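Local coordinates for putative Acetyltransferase (Pyrococcus horikoshii, PDB 3DDD), which is a putative acetyltransferase of the GNAT family that binds coenzyme A and probably transfers acyl groups to a still undefined acceptor, at residues I30-V34 against F54-L58; V60-L66 against M77-F82; A87-L91 against A284-G288; D120-A126 against M264-S270; I174-A178 against P215-D219. One frame throughout, in Å; residues are numbered along the deposited sequence.

Interaction 1. Residues I30-V34 against F54-L58; sequences IEDMV and FEISL
Phe54 reaches from helix 47-60 to Met33 and Val34 on helix 30-41. These are the two helices that follow the first strand of the N-terminal GNAT domain, and they lie together against the sheet formed by strands 65-70, 73-82 and 86-94. The short segments run at 116° to each other with their axes 11.0 Å apart, so long side chains have to fill the space between them. At the root of Phe54, CB has Ile30 CD1 at 3.8 Å. Further out, chi1 of -75° sets CG anti to the carbonyl carbon, and the CD2-CE2 edge of the ring is the one that meets helix 30-41. Phe54 CD2 lies 3.7 Å from CB of Met33, a selenomethionine, with CE of the same residue a little farther off, and 3.8 Å from Val34 CG2. At the rim, Phe54 CE2 comes within 3.5 Å of the backbone Met33 O, which sits at the ring edge, close to its plane. Beyond the two helices, Met77 and Leu91 of the sheet also touch this ring. With an alanine in place of Phe54, Met33 CB and Val34 CG2 would probably face a gap between the helices, and the bent selenomethionine chain would be freer to turn. Glu55 lends its CG to Ile30, while its carboxylate turns to salt bridges with Lys51 and Arg193. One turn on, Leu58 CD1 takes Ile30 CD1 at 3.9 Å and meets Met33 SE tip to tip at 4.1 Å.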
# COMPACT_ATOMS: atom_id res chain seq x y z
N ILE A 30 4.02 -17.16 5.83
CA ILE A 30 4.10 -15.80 6.40
C ILE A 30 5.49 -15.49 6.96
O ILE A 30 6.02 -14.41 6.74
CB ILE A 30 2.99 -15.55 7.48
CG1 ILE A 30 1.63 -15.37 6.81
CG2 ILE A 30 3.24 -14.27 8.30
CD1 ILE A 30 1.41 -13.97 6.29
N GLU A 31 6.08 -16.44 7.66
CA GLU A 31 7.38 -16.20 8.26
C GLU A 31 8.43 -15.93 7.16
O GLU A 31 9.22 -14.99 7.27
CB GLU A 31 7.80 -17.34 9.19
CG GLU A 31 6.96 -17.44 10.55
CD GLU A 31 6.89 -16.12 11.38
OE1 GLU A 31 7.76 -15.23 11.25
OE2 GLU A 31 5.93 -15.97 12.17
N ASP A 32 8.41 -16.74 6.11
CA ASP A 32 9.33 -16.52 4.99
C ASP A 32 9.11 -15.17 4.32
O ASP A 32 10.06 -14.48 3.96
CB ASP A 32 9.23 -17.66 3.96
CG ASP A 32 9.76 -18.97 4.51
OD1 ASP A 32 10.37 -18.96 5.60
OD2 ASP A 32 9.60 -20.00 3.82
N MSE A 33 7.86 -14.79 4.12
CA MSE A 33 7.58 -13.51 3.47
C MSE A 33 8.18 -12.41 4.33
O MSE A 33 8.84 -11.49 3.81
CB MSE A 33 6.06 -13.30 3.30
CG MSE A 33 5.42 -14.28 2.35
SE MSE A 33 3.50 -14.45 2.50
CE MSE A 33 2.96 -12.62 2.18
N VAL A 34 7.94 -12.50 5.64
CA VAL A 34 8.44 -11.51 6.58
C VAL A 34 9.96 -11.41 6.56
O VAL A 34 10.52 -10.31 6.60
CB VAL A 34 7.96 -11.79 8.02
CG1 VAL A 34 8.67 -10.81 8.99
CG2 VAL A 34 6.41 -11.62 8.13
N PHE A 54 1.17 -8.55 6.78
CA PHE A 54 1.10 -9.54 5.72
C PHE A 54 -0.07 -10.50 5.89
O PHE A 54 -0.62 -10.98 4.90
CB PHE A 54 2.40 -10.36 5.67
CG PHE A 54 3.57 -9.64 5.06
CD1 PHE A 54 3.46 -8.35 4.53
CD2 PHE A 54 4.80 -10.27 5.00
CE1 PHE A 54 4.55 -7.72 3.95
CE2 PHE A 54 5.89 -9.65 4.43
CZ PHE A 54 5.77 -8.40 3.88
N GLU A 55 -0.44 -10.81 7.12
CA GLU A 55 -1.68 -11.52 7.36
C GLU A 55 -2.88 -10.74 6.75
O GLU A 55 -3.81 -11.33 6.18
CB GLU A 55 -1.87 -11.76 8.86
CG GLU A 55 -0.84 -12.73 9.41
CD GLU A 55 -0.87 -12.95 10.93
OE1 GLU A 55 -1.58 -12.26 11.69
OE2 GLU A 55 -0.13 -13.85 11.38
N ILE A 56 -2.87 -9.43 6.88
CA ILE A 56 -3.92 -8.58 6.31
C ILE A 56 -3.88 -8.64 4.79
O ILE A 56 -4.90 -8.81 4.14
CB ILE A 56 -3.78 -7.12 6.81
CG1 ILE A 56 -4.13 -7.05 8.31
CG2 ILE A 56 -4.64 -6.17 6.00
CD1 ILE A 56 -3.72 -5.73 8.97
N SER A 57 -2.69 -8.55 4.22
CA SER A 57 -2.51 -8.61 2.76
C SER A 57 -3.09 -9.88 2.16
O SER A 57 -3.83 -9.82 1.19
CB SER A 57 -1.03 -8.46 2.41
OG SER A 57 -0.55 -7.19 2.85
N LEU A 58 -2.77 -11.03 2.74
CA LEU A 58 -3.33 -12.29 2.27
C LEU A 58 -4.84 -12.42 2.50
O LEU A 58 -5.49 -13.17 1.79
CB LEU A 58 -2.59 -13.51 2.88
CG LEU A 58 -1.14 -13.73 2.45
CD1 LEU A 58 -0.54 -14.99 3.10
CD2 LEU A 58 -1.02 -13.79 0.93

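Interaction 2. Residues V60-L66 against M77-F82; sequences VQPDGCL and MGCIFF
Val60, in the last turn of helix 47-60, lays CG1 3.9 Å from Phe81 CD1, the two side chains crossing at about a right angle. Gln61, the first residue to leave helical angles, continues the contact: its CB also rests near Phe81 CD1, and its chain then bends at chi2 (69°) to bring the amide to the end of the facing strand. There Gln61 OE1 accepts the backbone N-H of Phe82 at 3.0 Å in a nearly straight bond (168°), with the donor above the carbonyl plane. The amide stands almost perpendicular (86°) to the Phe82 ring and meets it at the edge. At the other end of the amide, Gln61 NE2 donates to Asp63 OD1 at 2.9 Å, so the group is held from both ends and its rotation is fixed. A type I turn from Gln61 to Gly64 then leads into the beta hairpin of strands 65-70 and 73-82, part of the central sheet of the N-terminal GNAT domain. At Gly64 a CB would collide with Ile80 O; the bare backbone instead lets Gly64 O take the N-H of Ile80 at 3.0 Å. Cys65 and Cys79 form a non-hydrogen-bonded antiparallel pair, with Cys65 CB 3.8 Å from Cys79 SG. Their sulfurs are 4.0 Å apart, Cys65 SG to Cys79 SG, too far for a disulfide, and Met33 and Leu58 close over Cys65. Leu66 pairs with Gly78 through two backbone bonds, and its side chain goes to the other face, against Leu111 of helix 103-118.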
# COMPACT_ATOMS: atom_id res chain seq x y z
N VAL A 60 -6.80 -9.71 2.11
CA VAL A 60 -7.23 -8.85 1.01
C VAL A 60 -7.12 -9.60 -0.33
O VAL A 60 -8.03 -9.54 -1.16
CB VAL A 60 -6.43 -7.51 1.05
CG1 VAL A 60 -6.71 -6.64 -0.16
CG2 VAL A 60 -6.78 -6.75 2.37
N GLN A 61 -6.04 -10.34 -0.53
CA GLN A 61 -5.85 -11.06 -1.79
C GLN A 61 -5.21 -12.40 -1.54
O GLN A 61 -3.99 -12.54 -1.60
CB GLN A 61 -5.05 -10.21 -2.78
CG GLN A 61 -5.20 -10.67 -4.25
CD GLN A 61 -6.59 -10.41 -4.83
OE1 GLN A 61 -7.06 -9.28 -4.86
NE2 GLN A 61 -7.24 -11.46 -5.30
N PRO A 62 -6.03 -13.41 -1.17
CA PRO A 62 -5.47 -14.72 -0.79
C PRO A 62 -4.54 -15.37 -1.80
O PRO A 62 -3.60 -16.07 -1.41
CB PRO A 62 -6.71 -15.57 -0.52
CG PRO A 62 -7.77 -14.56 -0.09
CD PRO A 62 -7.50 -13.33 -0.97
N ASP A 63 -4.83 -15.16 -3.07
CA ASP A 63 -4.03 -15.69 -4.18
C ASP A 63 -3.19 -14.59 -4.82
O ASP A 63 -2.86 -14.63 -6.00
CB ASP A 63 -4.94 -16.31 -5.25
CG ASP A 63 -6.04 -15.34 -5.76
OD1 ASP A 63 -6.18 -14.20 -5.24
OD2 ASP A 63 -6.79 -15.73 -6.67
N GLY A 64 -2.82 -13.60 -4.04
CA GLY A 64 -2.14 -12.44 -4.61
C GLY A 64 -0.64 -12.45 -4.49
O GLY A 64 0.02 -11.61 -5.05
N CYS A 65 -0.10 -13.39 -3.72
CA CYS A 65 1.32 -13.34 -3.42
C CYS A 65 2.09 -14.47 -4.12
O CYS A 65 1.80 -15.65 -3.96
CB CYS A 65 1.53 -13.35 -1.91
SG CYS A 65 3.29 -13.34 -1.47
N LEU A 66 3.05 -14.06 -4.94
CA LEU A 66 4.01 -14.99 -5.58
C LEU A 66 5.32 -15.01 -4.80
O LEU A 66 5.81 -13.96 -4.41
CB LEU A 66 4.26 -14.61 -7.05
CG LEU A 66 3.03 -14.77 -7.96
CD1 LEU A 66 3.48 -14.58 -9.35
CD2 LEU A 66 2.33 -16.14 -7.76
N MSE A 77 9.67 -12.18 -3.36
CA MSE A 77 8.23 -12.12 -3.27
C MSE A 77 7.68 -10.90 -3.93
O MSE A 77 8.39 -9.90 -4.14
CB MSE A 77 7.81 -12.07 -1.80
CG MSE A 77 8.15 -10.78 -1.11
SE MSE A 77 7.54 -10.89 0.75
CE MSE A 77 5.67 -10.54 0.45
N GLY A 78 6.37 -10.94 -4.17
CA GLY A 78 5.61 -9.77 -4.63
C GLY A 78 4.12 -10.04 -4.59
O GLY A 78 3.71 -11.21 -4.54
N CYS A 79 3.32 -8.96 -4.63
CA CYS A 79 1.86 -9.08 -4.54
C CYS A 79 1.10 -8.22 -5.48
O CYS A 79 1.54 -7.14 -5.86
CB CYS A 79 1.36 -8.69 -3.17
SG CYS A 79 2.05 -9.60 -1.85
N ILE A 80 -0.07 -8.74 -5.86
CA ILE A 80 -1.03 -7.99 -6.66
C ILE A 80 -2.35 -7.97 -5.86
O ILE A 80 -2.71 -8.96 -5.21
CB ILE A 80 -1.17 -8.57 -8.11
CG1 ILE A 80 -2.00 -7.63 -8.97
CG2 ILE A 80 -1.73 -10.00 -8.14
CD1 ILE A 80 -1.89 -7.88 -10.38
N PHE A 81 -2.97 -6.80 -5.80
CA PHE A 81 -4.23 -6.60 -5.11
C PHE A 81 -5.25 -6.05 -6.12
O PHE A 81 -5.03 -5.00 -6.71
CB PHE A 81 -4.06 -5.65 -3.91
CG PHE A 81 -3.01 -6.11 -2.93
CD1 PHE A 81 -3.29 -7.11 -2.02
CD2 PHE A 81 -1.73 -5.57 -2.94
CE1 PHE A 81 -2.32 -7.57 -1.14
CE2 PHE A 81 -0.77 -5.99 -2.05
CZ PHE A 81 -1.05 -6.99 -1.15
N PHE A 82 -6.33 -6.79 -6.32
CA PHE A 82 -7.38 -6.41 -7.28
C PHE A 82 -8.54 -5.62 -6.71
O PHE A 82 -9.11 -5.98 -5.69
CB PHE A 82 -7.97 -7.66 -7.94
CG PHE A 82 -7.04 -8.30 -8.89
CD1 PHE A 82 -6.86 -7.78 -10.14
CD2 PHE A 82 -6.29 -9.40 -8.49
CE1 PHE A 82 -5.94 -8.35 -11.00
CE2 PHE A 82 -5.40 -9.98 -9.32
CZ PHE A 82 -5.22 -9.47 -10.59

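Interaction 3. Residues A87-L91 against A284-G288; sequences AWIGL and AYAKG
Trp88 and Gly288, the C-terminal residue, make the tight end of this contact. Gly288 CA sits over the six-membered ring of Trp88 in a CH-pi contact, 3.4 Å from its centroid and 17° off the normal. Lys287 O lies over the same face nearer the rim, 3.5 Å from Trp88 CG. The indole reaches this place with chi1 at -136°, well off a staggered position. A CB on Gly288 would run into Trp88 CE3 and be jammed against the preceding carbonyl, so a side chain would not fit at this position as it stands. Gly90 also lies close, its CA 3.9 Å from Ala286 CA, and a CB there would strike Ala286. At the outer margin of this tight part, Ala286 CB touches Leu91 CD2 at 3.8 Å. Were Trp88 a serine, the terminal glycine would probably lose the surface it lies on and the last residues would be likely to shift. The looser side begins at the partly exposed Tyr285, whose side chain turns away to hydrogen-bond Thr145 O. A water lies between the two backbones here, 2.6 Å from Ile89 O and 2.8 Å from Tyr285 O. Lys287 likewise points its amine elsewhere, to Ser57 of helix 47-60 and into a cation-pi contact with Phe81. The C-terminal tail thus lies on strand 86-94, whose neighbours in the sheet are strands 73-82 and 121-126, and the Gly288 carboxylate finishes in a salt bridge with Arg265 of strand 258-267 and a hydrogen bond to Tyr279 OH.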
# COMPACT_ATOMS: atom_id res chain seq x y z
N ALA A 87 -5.61 -2.93 -10.51
CA ALA A 87 -4.88 -3.71 -9.49
C ALA A 87 -3.68 -2.89 -9.07
O ALA A 87 -3.17 -2.08 -9.85
CB ALA A 87 -4.43 -5.06 -10.02
N TRP A 88 -3.26 -3.10 -7.82
CA TRP A 88 -2.03 -2.53 -7.29
C TRP A 88 -0.98 -3.62 -7.14
O TRP A 88 -1.27 -4.69 -6.63
CB TRP A 88 -2.26 -1.87 -5.91
CG TRP A 88 -1.60 -0.57 -5.79
CD1 TRP A 88 -0.36 -0.32 -5.26
CD2 TRP A 88 -2.08 0.67 -6.29
NE1 TRP A 88 -0.07 1.01 -5.36
CE2 TRP A 88 -1.12 1.64 -5.98
CE3 TRP A 88 -3.27 1.07 -6.90
CZ2 TRP A 88 -1.26 2.95 -6.34
CZ3 TRP A 88 -3.42 2.39 -7.22
CH2 TRP A 88 -2.44 3.31 -6.92
N ILE A 89 0.23 -3.35 -7.58
CA ILE A 89 1.33 -4.25 -7.25
C ILE A 89 2.15 -3.62 -6.11
O ILE A 89 2.53 -2.42 -6.15
CB ILE A 89 2.18 -4.64 -8.47
CG1 ILE A 89 1.38 -5.62 -9.34
CG2 ILE A 89 3.49 -5.32 -8.06
CD1 ILE A 89 1.83 -5.69 -10.80
N GLY A 90 2.34 -4.41 -5.07
CA GLY A 90 3.10 -3.99 -3.92
C GLY A 90 3.90 -5.09 -3.27
O GLY A 90 3.84 -6.26 -3.68
N LEU A 91 4.72 -4.71 -2.28
CA LEU A 91 5.43 -5.68 -1.44
C LEU A 91 6.50 -6.48 -2.22
O LEU A 91 6.87 -7.58 -1.85
CB LEU A 91 4.42 -6.60 -0.68
CG LEU A 91 3.42 -5.94 0.30
CD1 LEU A 91 2.65 -6.97 1.22
CD2 LEU A 91 4.15 -4.93 1.21
N ALA A 284 -1.73 2.71 1.70
CA ALA A 284 -0.40 2.10 1.87
C ALA A 284 0.25 2.10 0.52
O ALA A 284 -0.44 2.04 -0.46
CB ALA A 284 -0.49 0.66 2.39
N TYR A 285 1.57 2.20 0.45
CA TYR A 285 2.26 2.07 -0.85
C TYR A 285 1.92 0.70 -1.54
O TYR A 285 1.79 0.63 -2.76
CB TYR A 285 3.75 2.18 -0.67
CG TYR A 285 4.36 3.55 -0.43
CD1 TYR A 285 3.98 4.66 -1.17
CD2 TYR A 285 5.36 3.71 0.53
CE1 TYR A 285 4.59 5.90 -0.99
CE2 TYR A 285 5.98 4.97 0.73
CZ TYR A 285 5.59 6.06 -0.02
OH TYR A 285 6.20 7.29 0.16
N ALA A 286 1.71 -0.34 -0.75
CA ALA A 286 1.36 -1.67 -1.28
C ALA A 286 -0.01 -1.76 -1.95
O ALA A 286 -0.22 -2.58 -2.88
CB ALA A 286 1.44 -2.67 -0.18
N LYS A 287 -0.94 -0.91 -1.48
CA LYS A 287 -2.35 -1.06 -1.79
C LYS A 287 -2.98 0.13 -2.53
O LYS A 287 -3.98 -0.02 -3.22
CB LYS A 287 -3.05 -1.41 -0.48
CG LYS A 287 -2.87 -2.91 -0.23
CD LYS A 287 -3.38 -3.38 1.03
CE LYS A 287 -2.86 -4.77 1.32
NZ LYS A 287 -1.41 -4.79 1.78
N GLY A 288 -2.38 1.30 -2.41
CA GLY A 288 -2.74 2.44 -3.22
C GLY A 288 -3.35 3.58 -2.44
O GLY A 288 -3.70 3.33 -1.29
OXT GLY A 288 -3.56 4.72 -2.95
O HOH W 1 3.23 -0.22 -4.98

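Interaction 4. Residues D120-A126 against M264-S270; sequences DTIRLDA and MRMRLGS. With EDO (1,2-ethanediol), chain E.
Ile122 and Leu268, Leu124 and Met266, and Ala126 and Met264 form three hydrogen-bonded antiparallel pairs, each joined by two backbone bonds. Among them Leu268 N meets Ile122 O at 2.8 Å in an almost straight line (177°). Strand 258-267, from the C-terminal half, lies between strands 121-126 and 140-149, consistent with the place a domain's own last strand takes in many GNAT proteins.

Charged groups gather on the face of Arg123, Asp125, Arg265 and Arg267. Arg265 grips Asp125 side-on: NE gives to OD1 at 3.0 Å and NH2 to OD2 at 3.0 Å, the latter on its syn lone pair, with the two planes turned 41° apart. Arg123 NH2 comes 4.2 Å from Arg265 NH1, a like-charge approach probably offset by Glu142 and Glu274, which take Arg123, and by the Gly288 carboxylate, which takes Arg265.

Apolar packing covers the other face. Leu124 and Met266 run side by side, Leu124 CD1 3.9 Å from Met266 CB, and the selenium of Met266 lies 3.6 Å from Ala126 CB. Near the exposed turn, O2 of a 1,2-ethanediol, probably from the crystallisation liquor, hydrogen-bonds Asp120 O at 3.2 Å.

Asp125 lines the coenzyme A pocket, and with Thr145 also bonded to OD1 its carboxylate has little freedom to rotate; Arg265, from the C-terminal half, and Thr145 thus probably position a residue that touches the cofactor.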
# COMPACT_ATOMS: atom_id res chain seq x y z
N ASP A 120 -7.58 -3.75 -16.80
CA ASP A 120 -6.90 -2.97 -17.84
C ASP A 120 -5.97 -1.87 -17.32
O ASP A 120 -5.26 -1.23 -18.10
CB ASP A 120 -7.94 -2.38 -18.79
CG ASP A 120 -8.68 -3.46 -19.59
OD1 ASP A 120 -8.15 -4.58 -19.81
OD2 ASP A 120 -9.82 -3.17 -19.99
N THR A 121 -5.94 -1.67 -16.03
CA THR A 121 -4.99 -0.74 -15.46
C THR A 121 -4.31 -1.37 -14.27
O THR A 121 -4.95 -1.97 -13.43
CB THR A 121 -5.67 0.56 -15.08
OG1 THR A 121 -6.10 1.17 -16.29
CG2 THR A 121 -4.69 1.52 -14.32
N ILE A 122 -2.98 -1.28 -14.24
CA ILE A 122 -2.21 -1.73 -13.09
C ILE A 122 -1.37 -0.55 -12.62
O ILE A 122 -0.75 0.13 -13.42
CB ILE A 122 -1.34 -2.98 -13.41
CG1 ILE A 122 -2.25 -4.20 -13.66
CG2 ILE A 122 -0.38 -3.30 -12.28
CD1 ILE A 122 -1.57 -5.35 -14.36
N ARG A 123 -1.38 -0.32 -11.32
CA ARG A 123 -0.63 0.77 -10.73
C ARG A 123 0.22 0.31 -9.55
O ARG A 123 0.05 -0.79 -9.02
CB ARG A 123 -1.58 1.89 -10.31
CG ARG A 123 -2.32 2.48 -11.47
CD ARG A 123 -3.51 3.26 -11.05
NE ARG A 123 -3.21 4.62 -10.63
CZ ARG A 123 -3.95 5.32 -9.78
NH1 ARG A 123 -5.02 4.77 -9.18
NH2 ARG A 123 -3.59 6.55 -9.47
N LEU A 124 1.14 1.17 -9.16
CA LEU A 124 2.07 0.88 -8.08
C LEU A 124 2.77 2.16 -7.63
O LEU A 124 2.75 3.16 -8.33
CB LEU A 124 3.12 -0.15 -8.52
CG LEU A 124 3.95 0.17 -9.77
CD1 LEU A 124 5.11 1.15 -9.46
CD2 LEU A 124 4.46 -1.09 -10.37
N ASP A 125 3.39 2.07 -6.47
CA ASP A 125 4.22 3.13 -5.90
C ASP A 125 5.66 2.67 -5.82
O ASP A 125 6.02 1.83 -4.99
CB ASP A 125 3.69 3.51 -4.54
CG ASP A 125 2.39 4.25 -4.65
OD1 ASP A 125 2.42 5.38 -5.17
OD2 ASP A 125 1.33 3.70 -4.23
N ALA A 126 6.46 3.23 -6.73
CA ALA A 126 7.86 2.85 -6.99
C ALA A 126 8.91 3.54 -6.14
O ALA A 126 9.04 4.77 -6.19
CB ALA A 126 8.19 3.17 -8.50
N MSE A 264 7.31 7.12 -6.59
CA MSE A 264 6.67 7.63 -7.74
C MSE A 264 5.55 6.64 -8.00
O MSE A 264 5.78 5.44 -8.10
CB MSE A 264 7.66 7.74 -8.90
CG MSE A 264 7.05 8.13 -10.22
SE MSE A 264 6.28 9.90 -10.23
CE MSE A 264 7.94 10.96 -10.43
N ARG A 265 4.33 7.15 -8.05
CA ARG A 265 3.20 6.34 -8.42
C ARG A 265 3.32 6.19 -9.93
O ARG A 265 3.75 7.10 -10.60
CB ARG A 265 1.90 7.01 -8.00
CG ARG A 265 0.63 6.27 -8.33
CD ARG A 265 -0.51 6.79 -7.42
NE ARG A 265 -0.36 6.22 -6.07
CZ ARG A 265 -1.32 6.12 -5.17
NH1 ARG A 265 -2.55 6.58 -5.42
NH2 ARG A 265 -1.06 5.51 -4.00
N MSE A 266 3.01 5.01 -10.43
CA MSE A 266 3.16 4.69 -11.85
C MSE A 266 1.98 3.85 -12.33
O MSE A 266 1.29 3.23 -11.53
CB MSE A 266 4.45 3.91 -12.07
CG MSE A 266 5.71 4.60 -11.60
SE MSE A 266 7.29 3.57 -11.97
CE MSE A 266 7.66 4.23 -13.76
N ARG A 267 1.78 3.84 -13.64
CA ARG A 267 0.60 3.22 -14.26
C ARG A 267 0.93 2.49 -15.56
O ARG A 267 1.64 3.01 -16.43
CB ARG A 267 -0.49 4.27 -14.50
CG ARG A 267 -1.75 3.73 -15.14
CD ARG A 267 -2.74 4.83 -15.44
NE ARG A 267 -2.39 5.52 -16.68
CZ ARG A 267 -1.76 6.69 -16.75
NH1 ARG A 267 -1.45 7.37 -15.66
NH2 ARG A 267 -1.49 7.21 -17.93
N LEU A 268 0.35 1.30 -15.69
CA LEU A 268 0.32 0.60 -16.95
C LEU A 268 -1.15 0.42 -17.35
O LEU A 268 -1.92 -0.29 -16.69
CB LEU A 268 1.06 -0.73 -16.89
CG LEU A 268 1.06 -1.53 -18.20
CD1 LEU A 268 1.72 -0.77 -19.38
CD2 LEU A 268 1.71 -2.87 -17.98
N GLY A 269 -1.53 1.07 -18.45
CA GLY A 269 -2.89 1.06 -18.91
C GLY A 269 -3.52 2.45 -18.82
O GLY A 269 -2.82 3.45 -18.67
N SER A 270 -4.84 2.47 -18.90
CA SER A 270 -5.61 3.72 -18.97
C SER A 270 -5.80 4.35 -17.60
O SER A 270 -5.97 3.65 -16.60
CB SER A 270 -6.97 3.50 -19.67
OG SER A 270 -7.53 2.24 -19.30
C1 EDO E . -3.14 -4.23 -17.46
O1 EDO E . -3.77 -4.93 -18.53
C2 EDO E . -2.01 -3.41 -18.04
O2 EDO E . -2.49 -2.56 -19.09

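Interaction 5. Residues I174-A178 against P215-D219; sequences IDKKA and PLVAD
Val217 points from strand 215-218 toward helix 174-178 and divides its two methyls among three helix residues. Set anti to the backbone N (chi1 -178°), Val217 CG1 presses on Ala178 CB at 3.5 Å, the closest approach here. It also lies alongside Ile174, the two side chains sliding past each other in opposite directions with Val217 CG1 to Ile174 CG1 at 3.9 Å, and it lies near Ile174 O. The second branch, Val217 CG2, is also close to Ala178 CB and turns to Asp175, with Asp175 OD1 3.8 Å away. Asp175 stands across Val217 at about a right angle. It meets the ring of Pro215 in the same crosswise manner, Asp175 OD1 lying 4.1 Å from CG of that cis-proline. The charge of Asp175 is met elsewhere, OD2 forming a salt bridge with Arg183. At the opposite end of the strand segment Ile174, fully extended beyond CB (chi2 180°), brings its CD1 obliquely to Asp219 OD1 at 3.8 Å, where the contact meets solvent. Helix and strand run nearly perpendicular, at 98°, their axes 8.8 Å apart; small Ala178 lets the backbones come near where Val217 fits in. Phe205 of the neighbouring strand 204-209 completes the packing, touching Ile174, Asp175 and Val217. Leu216 and Ala218 face the other way, onto helix 221-233, giving the helix-sheet-helix layering of a GNAT domain, here in the C-terminal half and away from the coenzyme A site.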
# COMPACT_ATOMS: atom_id res chain seq x y z
N ILE A 174 -17.54 8.51 -0.48
CA ILE A 174 -16.43 9.47 -0.55
C ILE A 174 -15.08 8.79 -0.86
O ILE A 174 -14.24 9.37 -1.54
CB ILE A 174 -16.37 10.39 0.71
CG1 ILE A 174 -15.65 11.69 0.36
CG2 ILE A 174 -15.76 9.65 1.94
CD1 ILE A 174 -15.54 12.66 1.53
N ASP A 175 -14.88 7.55 -0.43
CA ASP A 175 -13.64 6.83 -0.75
C ASP A 175 -13.59 6.40 -2.21
O ASP A 175 -12.55 6.48 -2.89
CB ASP A 175 -13.44 5.64 0.18
CG ASP A 175 -12.04 5.10 0.11
OD1 ASP A 175 -11.10 5.87 0.41
OD2 ASP A 175 -11.87 3.94 -0.31
N LYS A 176 -14.73 5.98 -2.72
CA LYS A 176 -14.86 5.61 -4.12
C LYS A 176 -14.53 6.82 -5.02
O LYS A 176 -13.89 6.69 -6.07
CB LYS A 176 -16.28 5.03 -4.35
CG LYS A 176 -16.77 4.91 -5.78
CD LYS A 176 -16.19 3.70 -6.49
CE LYS A 176 -16.53 3.66 -8.00
NZ LYS A 176 -16.07 2.35 -8.57
N LYS A 177 -14.99 7.98 -4.61
CA LYS A 177 -14.72 9.23 -5.31
C LYS A 177 -13.21 9.62 -5.24
O LYS A 177 -12.61 9.98 -6.25
CB LYS A 177 -15.63 10.29 -4.68
CG LYS A 177 -15.68 11.63 -5.32
CD LYS A 177 -16.74 12.52 -4.59
N ALA A 178 -12.60 9.51 -4.06
CA ALA A 178 -11.20 9.84 -3.86
C ALA A 178 -10.29 8.85 -4.58
O ALA A 178 -9.44 9.24 -5.35
CB ALA A 178 -10.88 9.86 -2.39
N PRO A 215 -6.38 5.37 4.68
CA PRO A 215 -6.47 6.64 4.01
C PRO A 215 -6.92 7.81 4.89
O PRO A 215 -7.41 7.63 6.04
CB PRO A 215 -7.49 6.37 2.88
CG PRO A 215 -8.21 5.20 3.28
CD PRO A 215 -7.42 4.41 4.24
N LEU A 216 -6.72 9.00 4.34
CA LEU A 216 -7.34 10.22 4.82
C LEU A 216 -7.98 10.91 3.63
O LEU A 216 -7.28 11.31 2.68
CB LEU A 216 -6.31 11.13 5.51
CG LEU A 216 -6.84 12.46 6.05
CD1 LEU A 216 -7.90 12.21 7.14
CD2 LEU A 216 -5.70 13.35 6.54
N VAL A 217 -9.32 10.99 3.66
CA VAL A 217 -10.15 11.59 2.61
C VAL A 217 -11.07 12.64 3.25
O VAL A 217 -11.69 12.37 4.29
CB VAL A 217 -10.98 10.53 1.86
CG1 VAL A 217 -11.83 11.16 0.73
CG2 VAL A 217 -10.05 9.46 1.29
N ALA A 218 -11.10 13.85 2.68
CA ALA A 218 -11.93 14.96 3.20
C ALA A 218 -12.38 15.91 2.11
O ALA A 218 -11.58 16.26 1.24
CB ALA A 218 -11.17 15.75 4.26
N ASP A 219 -13.63 16.34 2.19
CA ASP A 219 -14.19 17.35 1.26
C ASP A 219 -13.58 18.74 1.42
O ASP A 219 -13.73 19.56 0.52
CB ASP A 219 -15.72 17.50 1.45
CG ASP A 219 -16.54 16.48 0.64
OD1 ASP A 219 -16.06 15.94 -0.40
OD2 ASP A 219 -17.71 16.24 1.04

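In the fold
From the N terminus, interaction 1 closes a short helical loop and interaction 2 follows in series with the hairpin. The two touch, since Met33 meets Cys65 and Met77, and Leu58 meets Cys65, so helices and sheet of the N-terminal GNAT domain pack as one. Interaction 3 opens next, at 87-91, and closes only at the C terminus, enclosing interactions 4 and 5. Interaction 4 is nested within it, and interaction 5 within interaction 4; none cross. Interaction 3 abuts interaction 2 through backbone bonds between neighbouring strands and interaction 4 through Arg265 and the terminal carboxylate. Interactions 3 and 4 thus join the two halves, while interaction 5 stays inside the C-terminal one.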